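Local coordinates for phosphatidylinositol-specific phospholipase C1 (Streptomyces antibioticus, PDB 3H4X), which is a bacterial phospholipase C of the calcium-dependent phosphoinositide family, built as a closed barrel of parallel strands surrounded by helices, at residues 28-36 / 330-338; 210-221 / 247-256. All blocks are in the same frame, centred on the assembly; numbering follows the deposited sequence.

Interaction 1: residues 28-36 / 330-338; sequences YGTSTSVGV and VLKTVVPRG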
loop_
_atom_site.group_PDB
_atom_site.type_symbol
_atom_site.label_atom_id
_atom_site.label_comp_id
_atom_site.label_asym_id
_atom_site.label_seq_id
_atom_site.Cartn_x
_atom_site.Cartn_y
_atom_site.Cartn_z
ATOM N N TYR A 28 -12.977 6.715 -1.360
ATOM C CA TYR A 28 -11.569 6.349 -1.366
ATOM C C TYR A 28 -10.899 6.777 -2.669
ATOM O O TYR A 28 -9.680 6.926 -2.725
ATOM C CB TYR A 28 -11.400 4.844 -1.147
ATOM C CG TYR A 28 -10.136 4.475 -0.399
ATOM C CD1 TYR A 28 -9.919 4.925 0.896
ATOM C CD2 TYR A 28 -9.170 3.662 -0.982
ATOM C CE1 TYR A 28 -8.770 4.588 1.589
ATOM C CE2 TYR A 28 -8.020 3.314 -0.298
ATOM C CZ TYR A 28 -7.822 3.783 0.982
ATOM O OH TYR A 28 -6.677 3.432 1.656
ATOM N N GLY A 29 -11.700 6.976 -3.714
ATOM C CA GLY A 29 -11.188 7.381 -5.020
ATOM C C GLY A 29 -11.270 8.865 -5.337
ATOM O O GLY A 29 -10.806 9.292 -6.391
ATOM N N THR A 30 -11.856 9.657 -4.439
ATOM C CA THR A 30 -11.994 11.098 -4.688
ATOM C C THR A 30 -11.321 11.962 -3.623
ATOM O O THR A 30 -11.573 13.166 -3.531
ATOM C CB THR A 30 -13.468 11.521 -4.867
ATOM O OG1 THR A 30 -14.195 11.283 -3.656
ATOM C CG2 THR A 30 -14.101 10.741 -6.005
ATOM N N SER A 31 -10.434 11.344 -2.851
ATOM C CA SER A 31 -9.688 12.047 -1.818
ATOM C C SER A 31 -8.187 11.949 -2.068
ATOM O O SER A 31 -7.716 11.067 -2.792
ATOM C CB SER A 31 -10.005 11.455 -0.447
ATOM O OG SER A 31 -9.578 10.104 -0.376
ATOM N N THR A 32 -7.443 12.869 -1.467
ATOM C CA THR A 32 -5.995 12.810 -1.435
ATOM C C THR A 32 -5.567 12.801 0.020
ATOM O O THR A 32 -6.026 13.625 0.820
ATOM C CB THR A 32 -5.362 14.017 -2.136
ATOM O OG1 THR A 32 -5.865 14.110 -3.472
ATOM C CG2 THR A 32 -3.851 13.886 -2.169
ATOM N N SER A 33 -4.699 11.859 0.366
ATOM C CA SER A 33 -4.247 11.706 1.735
ATOM C C SER A 33 -2.743 11.436 1.754
ATOM O O SER A 33 -2.092 11.449 0.705
ATOM C CB SER A 33 -5.055 10.618 2.452
ATOM O OG SER A 33 -5.016 9.385 1.756
ATOM N N VAL A 34 -2.192 11.202 2.939
ATOM C CA VAL A 34 -0.748 11.260 3.118
ATOM C C VAL A 34 -0.181 9.966 3.695
ATOM O O VAL A 34 -0.778 9.351 4.580
ATOM C CB VAL A 34 -0.363 12.464 4.013
ATOM C CG1 VAL A 34 1.146 12.635 4.070
ATOM C CG2 VAL A 34 -1.033 13.735 3.498
ATOM N N GLY A 35 0.978 9.556 3.189
ATOM C CA GLY A 35 1.604 8.326 3.645
ATOM C C GLY A 35 3.011 8.522 4.163
ATOM O O GLY A 35 3.658 9.540 3.888
ATOM N N VAL A 36 3.477 7.534 4.920
ATOM C CA VAL A 36 4.836 7.516 5.434
ATOM C C VAL A 36 5.572 6.303 4.892
ATOM O O VAL A 36 5.147 5.162 5.084
ATOM C CB VAL A 36 4.872 7.459 6.971
ATOM C CG1 VAL A 36 6.306 7.383 7.464
ATOM C CG2 VAL A 36 4.165 8.658 7.562
ATOM N N VAL A 330 0.173 17.004 9.442
ATOM C CA VAL A 330 0.197 16.864 7.993
ATOM C C VAL A 330 -0.208 15.448 7.586
ATOM O O VAL A 330 -0.975 15.259 6.642
ATOM C CB VAL A 330 1.586 17.201 7.415
ATOM C CG1 VAL A 330 1.636 16.901 5.923
ATOM C CG2 VAL A 330 1.931 18.662 7.684
ATOM N N LEU A 331 0.287 14.452 8.315
ATOM C CA LEU A 331 -0.023 13.059 7.994
ATOM C C LEU A 331 -1.520 12.764 8.009
ATOM O O LEU A 331 -1.983 11.885 7.281
ATOM C CB LEU A 331 0.703 12.105 8.941
ATOM C CG LEU A 331 2.226 12.180 8.874
ATOM C CD1 LEU A 331 2.838 11.174 9.833
ATOM C CD2 LEU A 331 2.721 11.952 7.458
ATOM N N LYS A 332 -2.272 13.492 8.832
ATOM C CA LYS A 332 -3.709 13.258 8.963
ATOM C C LYS A 332 -4.529 13.962 7.886
ATOM O O LYS A 332 -5.745 13.797 7.821
ATOM C CB LYS A 332 -4.208 13.714 10.336
ATOM C CG LYS A 332 -3.611 12.977 11.508
ATOM C CD LYS A 332 -4.106 13.559 12.822
ATOM C CE LYS A 332 -3.500 12.822 13.999
ATOM N NZ LYS A 332 -2.021 12.852 13.933
ATOM N N THR A 333 -3.864 14.758 7.057
ATOM C CA THR A 333 -4.549 15.575 6.060
ATOM C C THR A 333 -5.301 14.732 5.030
ATOM O O THR A 333 -4.739 13.801 4.448
ATOM C CB THR A 333 -3.558 16.498 5.321
ATOM O OG1 THR A 333 -2.907 17.358 6.262
ATOM C CG2 THR A 333 -4.283 17.346 4.285
ATOM N N VAL A 334 -6.572 15.054 4.822
ATOM C CA VAL A 334 -7.354 14.462 3.747
ATOM C C VAL A 334 -8.091 15.589 3.037
ATOM O O VAL A 334 -8.853 16.328 3.668
ATOM C CB VAL A 334 -8.377 13.434 4.270
ATOM C CG1 VAL A 334 -9.139 12.815 3.113
ATOM C CG2 VAL A 334 -7.682 12.349 5.091
ATOM N N VAL A 335 -7.851 15.735 1.738
ATOM C CA VAL A 335 -8.459 16.816 0.966
ATOM C C VAL A 335 -9.077 16.273 -0.314
ATOM O O VAL A 335 -8.820 15.127 -0.695
ATOM C CB VAL A 335 -7.431 17.917 0.617
ATOM C CG1 VAL A 335 -6.871 18.547 1.884
ATOM C CG2 VAL A 335 -6.313 17.353 -0.247
ATOM N N PRO A 336 -9.908 17.084 -0.984
ATOM C CA PRO A 336 -10.496 16.605 -2.225
ATOM C C PRO A 336 -9.443 16.372 -3.301
ATOM O O PRO A 336 -8.494 17.144 -3.430
ATOM C CB PRO A 336 -11.443 17.741 -2.632
ATOM C CG PRO A 336 -11.750 18.445 -1.353
ATOM C CD PRO A 336 -10.481 18.375 -0.565
ATOM N N ARG A 337 -9.621 15.295 -4.055
ATOM C CA ARG A 337 -8.737 14.940 -5.153
ATOM C C ARG A 337 -9.183 15.635 -6.436
ATOM O O ARG A 337 -10.356 15.582 -6.797
ATOM C CB ARG A 337 -8.766 13.424 -5.347
ATOM C CG ARG A 337 -7.940 12.906 -6.507
ATOM C CD ARG A 337 -8.211 11.420 -6.710
ATOM N NE ARG A 337 -7.246 10.810 -7.615
ATOM C CZ ARG A 337 -7.335 9.572 -8.088
ATOM N NH1 ARG A 337 -8.362 8.804 -7.766
ATOM N NH2 ARG A 337 -6.392 9.109 -8.895
ATOM N N GLY A 338 -8.246 16.277 -7.125
ATOM C CA GLY A 338 -8.549 16.905 -8.409
ATOM C C GLY A 338 -9.333 18.196 -8.292
ATOM O O GLY A 338 -10.261 18.444 -9.066
HETATM O O HOH W 1 -3.846 11.425 5.469
#

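Interaction 2: residues 210-221 / 247-256; sequences DVEYAGHLKDLA and YADPALRPWF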
loop_
_atom_site.group_PDB
_atom_site.type_symbol
_atom_site.label_atom_id
_atom_site.label_comp_id
_atom_site.label_asym_id
_atom_site.label_seq_id
_atom_site.Cartn_x
_atom_site.Cartn_y
_atom_site.Cartn_z
ATOM N N ASP A 210 4.199 -8.075 -9.412
ATOM C CA ASP A 210 2.998 -7.531 -10.037
ATOM C C ASP A 210 2.279 -8.546 -10.922
ATOM O O ASP A 210 1.092 -8.810 -10.737
ATOM C CB ASP A 210 3.260 -6.188 -10.747
ATOM C CG ASP A 210 4.397 -6.231 -11.771
ATOM O OD1 ASP A 210 5.096 -7.258 -11.936
ATOM O OD2 ASP A 210 4.589 -5.180 -12.415
ATOM N N VAL A 211 3.008 -9.131 -11.863
ATOM C CA VAL A 211 2.447 -10.149 -12.735
ATOM C C VAL A 211 2.018 -11.380 -11.942
ATOM O O VAL A 211 0.984 -11.975 -12.220
ATOM C CB VAL A 211 3.450 -10.545 -13.846
ATOM C CG1 VAL A 211 3.014 -11.826 -14.557
ATOM C CG2 VAL A 211 3.628 -9.397 -14.828
ATOM N N GLU A 212 2.810 -11.758 -10.945
ATOM C CA GLU A 212 2.491 -12.940 -10.163
ATOM C C GLU A 212 1.194 -12.753 -9.381
ATOM O O GLU A 212 0.326 -13.626 -9.387
ATOM C CB GLU A 212 3.639 -13.304 -9.223
ATOM C CG GLU A 212 3.433 -14.628 -8.531
ATOM C CD GLU A 212 4.679 -15.140 -7.835
ATOM O OE1 GLU A 212 5.747 -14.510 -7.970
ATOM O OE2 GLU A 212 4.582 -16.182 -7.157
ATOM N N TYR A 213 1.052 -11.621 -8.699
ATOM C CA TYR A 213 -0.150 -11.429 -7.900
ATOM C C TYR A 213 -1.390 -11.128 -8.751
ATOM O O TYR A 213 -2.476 -11.631 -8.476
ATOM C CB TYR A 213 0.050 -10.387 -6.794
ATOM C CG TYR A 213 -1.019 -10.486 -5.729
ATOM C CD1 TYR A 213 -0.873 -11.339 -4.638
ATOM C CD2 TYR A 213 -2.197 -9.763 -5.837
ATOM C CE1 TYR A 213 -1.866 -11.447 -3.672
ATOM C CE2 TYR A 213 -3.187 -9.862 -4.883
ATOM C CZ TYR A 213 -3.022 -10.703 -3.807
ATOM O OH TYR A 213 -4.028 -10.785 -2.873
ATOM N N ALA A 214 -1.225 -10.336 -9.804
ATOM C CA ALA A 214 -2.337 -10.085 -10.713
ATOM C C ALA A 214 -2.812 -11.385 -11.361
ATOM O O ALA A 214 -4.012 -11.603 -11.522
ATOM C CB ALA A 214 -1.958 -9.066 -11.772
ATOM N N GLY A 215 -1.871 -12.247 -11.727
ATOM C CA GLY A 215 -2.221 -13.551 -12.287
ATOM C C GLY A 215 -2.995 -14.399 -11.294
ATOM O O GLY A 215 -3.926 -15.122 -11.654
ATOM N N HIS A 216 -2.607 -14.294 -10.030
ATOM C CA HIS A 216 -3.298 -14.947 -8.930
ATOM C C HIS A 216 -4.753 -14.470 -8.824
ATOM O O HIS A 216 -5.665 -15.285 -8.686
ATOM C CB HIS A 216 -2.490 -14.690 -7.657
ATOM C CG HIS A 216 -3.197 -15.021 -6.383
ATOM N ND1 HIS A 216 -3.499 -16.310 -6.001
ATOM C CD2 HIS A 216 -3.592 -14.223 -5.363
ATOM C CE1 HIS A 216 -4.081 -16.288 -4.815
ATOM N NE2 HIS A 216 -4.147 -15.033 -4.406
ATOM N N LEU A 217 -4.980 -13.162 -8.914
ATOM C CA LEU A 217 -6.348 -12.646 -8.887
ATOM C C LEU A 217 -7.154 -13.156 -10.078
ATOM O O LEU A 217 -8.308 -13.556 -9.939
ATOM C CB LEU A 217 -6.361 -11.119 -8.856
ATOM C CG LEU A 217 -5.763 -10.458 -7.612
ATOM C CD1 LEU A 217 -5.988 -8.962 -7.678
ATOM C CD2 LEU A 217 -6.351 -11.035 -6.328
ATOM N N LYS A 218 -6.544 -13.125 -11.255
ATOM C CA LYS A 218 -7.193 -13.626 -12.458
ATOM C C LYS A 218 -7.620 -15.081 -12.270
ATOM O O LYS A 218 -8.744 -15.466 -12.607
ATOM C CB LYS A 218 -6.249 -13.491 -13.654
ATOM C CG LYS A 218 -6.801 -14.050 -14.956
ATOM C CD LYS A 218 -5.845 -13.805 -16.117
ATOM C CE LYS A 218 -4.529 -14.547 -15.944
ATOM N NZ LYS A 218 -4.665 -16.014 -16.180
ATOM N N ASP A 219 -6.720 -15.886 -11.718
ATOM C CA ASP A 219 -6.999 -17.301 -11.510
ATOM C C ASP A 219 -8.080 -17.520 -10.452
ATOM O O ASP A 219 -8.969 -18.350 -10.633
ATOM C CB ASP A 219 -5.714 -18.053 -11.162
ATOM C CG ASP A 219 -4.729 -18.091 -12.323
ATOM O OD1 ASP A 219 -5.152 -17.872 -13.477
ATOM O OD2 ASP A 219 -3.530 -18.333 -12.080
ATOM N N LEU A 220 -8.018 -16.769 -9.355
ATOM C CA LEU A 220 -9.068 -16.844 -8.343
ATOM C C LEU A 220 -10.426 -16.503 -8.941
ATOM O O LEU A 220 -11.416 -17.203 -8.702
ATOM C CB LEU A 220 -8.778 -15.898 -7.178
ATOM C CG LEU A 220 -7.653 -16.279 -6.215
ATOM C CD1 LEU A 220 -7.517 -15.203 -5.154
ATOM C CD2 LEU A 220 -7.916 -17.637 -5.578
ATOM N N ALA A 221 -10.479 -15.426 -9.715
ATOM C CA ALA A 221 -11.740 -14.985 -10.298
ATOM C C ALA A 221 -12.324 -16.068 -11.198
ATOM O O ALA A 221 -13.527 -16.327 -11.172
ATOM C CB ALA A 221 -11.549 -13.685 -11.070
ATOM N N TYR A 247 2.200 -4.803 -19.817
ATOM C CA TYR A 247 1.986 -6.239 -19.656
ATOM C C TYR A 247 1.496 -6.823 -20.971
ATOM O O TYR A 247 0.464 -6.405 -21.492
ATOM C CB TYR A 247 0.986 -6.517 -18.529
ATOM C CG TYR A 247 1.377 -5.860 -17.226
ATOM C CD1 TYR A 247 2.517 -6.261 -16.541
ATOM C CD2 TYR A 247 0.627 -4.821 -16.695
ATOM C CE1 TYR A 247 2.894 -5.652 -15.357
ATOM C CE2 TYR A 247 0.994 -4.208 -15.510
ATOM C CZ TYR A 247 2.126 -4.623 -14.847
ATOM O OH TYR A 247 2.484 -4.008 -13.668
ATOM N N ALA A 248 2.240 -7.788 -21.504
ATOM C CA ALA A 248 1.922 -8.353 -22.811
ATOM C C ALA A 248 0.638 -9.180 -22.800
ATOM O O ALA A 248 0.006 -9.360 -23.839
ATOM C CB ALA A 248 3.088 -9.178 -23.340
ATOM N N ASP A 249 0.260 -9.693 -21.632
ATOM C CA ASP A 249 -0.978 -10.456 -21.512
ATOM C C ASP A 249 -2.127 -9.535 -21.121
ATOM O O ASP A 249 -2.213 -9.096 -19.975
ATOM C CB ASP A 249 -0.829 -11.580 -20.485
ATOM C CG ASP A 249 -2.080 -12.432 -20.366
ATOM O OD1 ASP A 249 -3.066 -12.162 -21.085
ATOM O OD2 ASP A 249 -2.078 -13.373 -19.544
ATOM N N PRO A 250 -3.023 -9.236 -22.071
ATOM C CA PRO A 250 -4.111 -8.305 -21.784
ATOM C C PRO A 250 -5.008 -8.785 -20.644
ATOM O O PRO A 250 -5.656 -7.971 -19.989
ATOM C CB PRO A 250 -4.908 -8.264 -23.093
ATOM C CG PRO A 250 -4.009 -8.832 -24.126
ATOM C CD PRO A 250 -3.088 -9.777 -23.440
ATOM N N ALA A 251 -5.042 -10.094 -20.412
ATOM C CA ALA A 251 -5.903 -10.665 -19.377
ATOM C C ALA A 251 -5.501 -10.253 -17.961
ATOM O O ALA A 251 -6.316 -10.299 -17.039
ATOM C CB ALA A 251 -5.940 -12.181 -19.499
ATOM N N LEU A 252 -4.243 -9.860 -17.786
ATOM C CA LEU A 252 -3.758 -9.440 -16.475
ATOM C C LEU A 252 -4.151 -8.000 -16.179
ATOM O O LEU A 252 -4.327 -7.620 -15.020
ATOM C CB LEU A 252 -2.235 -9.557 -16.398
ATOM C CG LEU A 252 -1.607 -10.950 -16.479
ATOM C CD1 LEU A 252 -0.086 -10.857 -16.499
ATOM C CD2 LEU A 252 -2.078 -11.831 -15.332
ATOM N N ARG A 253 -4.282 -7.201 -17.232
ATOM C CA ARG A 253 -4.415 -5.758 -17.081
ATOM C C ARG A 253 -5.571 -5.289 -16.195
ATOM O O ARG A 253 -5.382 -4.391 -15.387
ATOM C CB ARG A 253 -4.462 -5.081 -18.452
ATOM C CG ARG A 253 -3.202 -5.302 -19.270
ATOM C CD ARG A 253 -3.281 -4.605 -20.611
ATOM N NE ARG A 253 -2.186 -5.024 -21.483
ATOM C CZ ARG A 253 -2.260 -5.072 -22.807
ATOM N NH1 ARG A 253 -3.385 -4.731 -23.417
ATOM N NH2 ARG A 253 -1.215 -5.477 -23.515
ATOM N N PRO A 254 -6.764 -5.895 -16.330
ATOM C CA PRO A 254 -7.894 -5.362 -15.559
ATOM C C PRO A 254 -7.870 -5.715 -14.071
ATOM O O PRO A 254 -8.819 -5.399 -13.351
ATOM C CB PRO A 254 -9.117 -5.981 -16.243
ATOM C CG PRO A 254 -8.606 -7.211 -16.882
ATOM C CD PRO A 254 -7.186 -6.929 -17.292
ATOM N N TRP A 255 -6.792 -6.344 -13.612
ATOM C CA TRP A 255 -6.627 -6.631 -12.192
ATOM C C TRP A 255 -5.761 -5.588 -11.496
ATOM O O TRP A 255 -5.555 -5.662 -10.287
ATOM C CB TRP A 255 -6.137 -8.074 -11.987
ATOM C CG TRP A 255 -7.213 -9.006 -12.417
ATOM C CD1 TRP A 255 -7.249 -9.761 -13.549
ATOM C CD2 TRP A 255 -8.470 -9.198 -11.764
ATOM N NE1 TRP A 255 -8.442 -10.441 -13.626
ATOM C CE2 TRP A 255 -9.209 -10.110 -12.539
ATOM C CE3 TRP A 255 -9.032 -8.699 -10.586
ATOM C CZ2 TRP A 255 -10.487 -10.536 -12.174
ATOM C CZ3 TRP A 255 -10.303 -9.118 -10.227
ATOM C CH2 TRP A 255 -11.015 -10.029 -11.020
ATOM N N PHE A 256 -5.304 -4.600 -12.267
ATOM C CA PHE A 256 -4.547 -3.462 -11.747
ATOM C C PHE A 256 -5.422 -2.211 -11.717
ATOM O O PHE A 256 -5.792 -1.678 -12.769
ATOM C CB PHE A 256 -3.339 -3.177 -12.636
ATOM C CG PHE A 256 -2.276 -4.236 -12.599
ATOM C CD1 PHE A 256 -1.350 -4.274 -11.567
ATOM C CD2 PHE A 256 -2.179 -5.173 -13.613
ATOM C CE1 PHE A 256 -0.356 -5.235 -11.543
ATOM C CE2 PHE A 256 -1.186 -6.135 -13.592
ATOM C CZ PHE A 256 -0.272 -6.166 -12.554
HETATM O O HOH W 2 -3.853 -15.343 -19.323
#

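Interaction 1: residues 28-36 / 330-338
Ser31, Thr32 and Ser33 lie on the first strand of a TIM-type barrel, and the last strand of the chain, 334-336 (Val334, Val335 and Pro336), runs antiparallel beside it. Strand 31-36 belongs to the closed parallel barrel through strands 58-64 and 319-322, so the C-terminal strand is an addition to the ring. Its backbone ladder is short. Thr32 and Val335 form a hydrogen-bonded pair, with Thr32 N to Val335 O at 2.8 Å and Val335 N to Thr32 O at 2.9 Å, and Arg337 N reaches Thr30 O beyond it. Towards Val34 the chains part, and one water bridges the two segments: it accepts from Val34 N (3.0 Å) and donates to Leu331 O and Thr333 O, tying the residues after helix 328-331 to the strand.

Apolar contacts follow the same diverging end. Leu331 crosses Val34 and Val36 at about a right angle, its CD2 meeting Val36 CG2 at 3.6 Å and Val34 CG1 at 3.8 Å. The Thr32 and Val335 side chains share the face packed against Ala313 of helix 302-314; Thr32 OG1, passing 3.4 Å from Arg337 CA, bonds to Ala317 O.

At the other end Arg337, with CG trans to the backbone N (chi1 177°) and the chain extended, stretches past Thr32 to the loop at Gly29. Its NE and NH2 bond to the carbonyls of His316 and Tyr281, which should fix the rotation of the guanidinium, while NH1 donates within its own plane to Gly29 O at 2.8 Å.

Interaction 2: residues 210-221 / 247-256
Helix 209-222 receives the loop 247-256 along one flank, where Ala214, Leu217, Lys218 and Ala221 meet the Trp255 side chain. The indole lies with one face against the helix, over Leu217 CB (3.8 Å above its plane) and Lys218 CA, the latter near NE1, and Ala221 CB comes obliquely to CZ2 at 3.5 Å. One turn back, Ala214 CB presses on Phe256 CZ at 3.4 Å, again obliquely, and Leu252 CD2 reaches Gly215 CA at 3.5 Å, a close approach to a backbone that carries no side chain there.

The helix is the crossover between barrel strands 189-195 and 232-236, and the loop leads from the latter to strand 258-262. Glu212 and His216, which with Pro142 line a pocket holding an acetyl group, point away from the loop.

Near the start of the helix Tyr247 OH donates to Asp210 OD2 at 2.7 Å. OD2 lies at the ring edge, in the ring plane; the carboxylate plane is turned 79° from the ring, and the hydroxyl meets OD2 from above the carboxylate plane. Asp210 turns CG between its backbone N and carbonyl carbon (chi1 54°), which lets OD1 accept from Val211 N. Val211 splits its methyls, CG1 to Leu252 CD1 and CG2 to Tyr247 CD1 at 3.7 Å.

Both contacts belong to the same barrel but to different layers of it. Interaction 1 is mostly buried and involves a barrel strand itself, paired with the C-terminal strand; interaction 2 is partly buried and lies further out, between a surrounding helix and a loop. They share no element, and their nearest atoms are about 11 Å apart. Their chemistry follows from this: 28-36/330-338 combines backbone hydrogen bonds, a bridging water and an arginine reaching carbonyls with a small apolar cluster, whereas 210-221/247-256 relies on aromatic and aliphatic packing with a single direct hydrogen bond between side chains. Only the second carries residues of an acetyl group pocket.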